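Local coordinates for protein succinylglutamate desuccinylase/aspartoacylase (Ruegeria sp. TM1040, PDB 3NA6) that probably hydrolyses the amide bond of an N-acylated amino acid, as in the zinc-dependent succinylglutamate desuccinylase/aspartoacylase family, at residues N5-T10 / G21-P26. Sequence-based numbering, arbitrary orientation.
Sequences NPISPT and GFLKLP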
loop_
_atom_site.group_PDB
_atom_site.type_symbol
_atom_site.label_atom_id
_atom_site.label_comp_id
_atom_site.label_asym_id
_atom_site.label_seq_id
_atom_site.Cartn_x
_atom_site.Cartn_y
_atom_site.Cartn_z
ATOM N N ASN A 5 -26.840 17.273 12.489
ATOM C CA ASN A 5 -25.909 16.737 11.500
ATOM C C ASN A 5 -25.090 17.907 10.901
ATOM O O ASN A 5 -25.643 18.976 10.684
ATOM C CB ASN A 5 -26.714 16.047 10.415
ATOM C CG ASN A 5 -25.852 15.213 9.523
ATOM O OD1 ASN A 5 -25.204 15.726 8.607
ATOM N ND2 ASN A 5 -25.784 13.930 9.816
ATOM N N PRO A 6 -23.778 17.723 10.666
ATOM C CA PRO A 6 -22.986 18.824 10.079
ATOM C C PRO A 6 -23.146 19.066 8.565
ATOM O O PRO A 6 -22.536 19.991 8.034
ATOM C CB PRO A 6 -21.549 18.417 10.370
ATOM C CG PRO A 6 -21.598 16.897 10.388
ATOM C CD PRO A 6 -22.944 16.557 10.999
ATOM N N ILE A 7 -23.960 18.274 7.874
ATOM C CA ILE A 7 -24.141 18.492 6.434
ATOM C C ILE A 7 -24.942 19.762 6.158
ATOM O O ILE A 7 -25.938 20.001 6.819
ATOM C CB ILE A 7 -24.780 17.266 5.734
ATOM C CG1 ILE A 7 -23.720 16.170 5.578
ATOM C CG2 ILE A 7 -25.474 17.666 4.402
ATOM C CD1 ILE A 7 -24.270 14.803 5.236
ATOM N N SER A 8 -24.490 20.580 5.210
ATOM C CA SER A 8 -25.295 21.688 4.709
ATOM C C SER A 8 -25.335 21.696 3.191
ATOM O O SER A 8 -24.296 21.669 2.541
ATOM C CB SER A 8 -24.844 23.064 5.227
ATOM O OG SER A 8 -23.458 23.113 5.377
ATOM N N PRO A 9 -26.546 21.712 2.629
ATOM C CA PRO A 9 -26.687 21.780 1.192
ATOM C C PRO A 9 -26.225 23.101 0.660
ATOM O O PRO A 9 -26.292 24.115 1.362
ATOM C CB PRO A 9 -28.193 21.609 0.956
ATOM C CG PRO A 9 -28.779 21.184 2.228
ATOM C CD PRO A 9 -27.846 21.585 3.313
ATOM N N THR A 10 -25.693 23.082 -0.549
ATOM C CA THR A 10 -25.321 24.294 -1.257
ATOM C C THR A 10 -26.512 24.866 -2.043
ATOM O O THR A 10 -26.391 25.885 -2.696
ATOM C CB THR A 10 -24.155 24.046 -2.245
ATOM O OG1 THR A 10 -24.565 23.172 -3.316
ATOM C CG2 THR A 10 -22.971 23.459 -1.525
ATOM N N GLY A 21 -26.652 21.034 -6.967
ATOM C CA GLY A 21 -25.610 21.398 -6.037
ATOM C C GLY A 21 -25.068 20.210 -5.295
ATOM O O GLY A 21 -24.923 19.136 -5.881
ATOM N N PHE A 22 -24.746 20.426 -4.013
ATOM C CA PHE A 22 -24.050 19.440 -3.201
ATOM C C PHE A 22 -24.532 19.419 -1.771
ATOM O O PHE A 22 -24.965 20.421 -1.251
ATOM C CB PHE A 22 -22.537 19.700 -3.194
ATOM C CG PHE A 22 -21.970 19.905 -4.571
ATOM C CD1 PHE A 22 -21.618 18.816 -5.362
ATOM C CD2 PHE A 22 -21.878 21.179 -5.109
ATOM C CE1 PHE A 22 -21.165 19.000 -6.655
ATOM C CE2 PHE A 22 -21.428 21.357 -6.407
ATOM C CZ PHE A 22 -21.067 20.259 -7.164
ATOM N N LEU A 23 -24.462 18.243 -1.154
ATOM C CA LEU A 23 -24.479 18.133 0.283
ATOM C C LEU A 23 -23.017 18.217 0.757
ATOM O O LEU A 23 -22.199 17.322 0.494
ATOM C CB LEU A 23 -25.096 16.789 0.688
ATOM C CG LEU A 23 -26.517 16.539 0.155
ATOM C CD1 LEU A 23 -27.047 15.214 0.652
ATOM C CD2 LEU A 23 -27.457 17.655 0.535
ATOM N N LYS A 24 -22.677 19.310 1.403
ATOM C CA LYS A 24 -21.338 19.498 1.937
ATOM C C LYS A 24 -21.188 18.858 3.307
ATOM O O LYS A 24 -21.788 19.292 4.303
ATOM C CB LYS A 24 -21.025 20.985 2.010
ATOM C CG LYS A 24 -19.573 21.354 2.329
ATOM C CD LYS A 24 -19.357 22.887 2.048
ATOM C CE LYS A 24 -18.789 23.645 3.237
ATOM N NZ LYS A 24 -19.356 23.407 4.611
ATOM N N LEU A 25 -20.397 17.803 3.347
ATOM C CA LEU A 25 -20.121 17.094 4.593
ATOM C C LEU A 25 -18.697 17.427 4.966
ATOM O O LEU A 25 -17.773 16.996 4.279
ATOM C CB LEU A 25 -20.301 15.597 4.344
ATOM C CG LEU A 25 -19.855 14.556 5.352
ATOM C CD1 LEU A 25 -20.389 14.924 6.697
ATOM C CD2 LEU A 25 -20.379 13.209 4.832
ATOM N N PRO A 26 -18.500 18.206 6.029
ATOM C CA PRO A 26 -17.137 18.471 6.448
ATOM C C PRO A 26 -16.340 17.207 6.709
ATOM O O PRO A 26 -16.823 16.295 7.330
ATOM C CB PRO A 26 -17.310 19.280 7.734
ATOM C CG PRO A 26 -18.679 19.879 7.637
ATOM C CD PRO A 26 -19.483 18.818 6.937
HETATM O O HOH W 1 -21.147 21.728 5.861
#
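S8 and K24 form the hydrogen-bonded antiparallel pair that ties the short strand 8-9 to strand 17-26, S8 N to K24 O and K24 N to S8 O both measuring 3.1 Å. This beta hairpin makes one margin of the chain's large mixed sheet and illustrates how a short edge strand that contains a proline is fastened. P9, without an N-H, sits opposite L23 in the non-hydrogen-bonded pair, its CB 4.0 Å from L23 CD2. On the same side, I7 bridges two leucines: CG2, anti to the backbone N, meets L23 CB at 3.8 Å, while CG1 approaches both CB and CD1 of L25. Y129 of helix 122-134 packs on I7 and P9, and V122 and I126 of that helix touch L25. An alanine at I7 would remove both outer branches and probably leave a gap between the leucines and Y129. The K24 chain, bent at chi3 (126°) and again at chi4, brings NZ to a water 2.8 Å away, to which NZ donates. That water also donates to P6 O and K24 O and bonds S8 OG, so it joins the two strands beside the backbone ladder; F261 of a second subunit adds a cation-pi contact to K24. At the far end T10 grips F22 twice: T10 N donates to F22 O, and T10 OG1, 2.8 Å from F22 N, accepts its hydrogen.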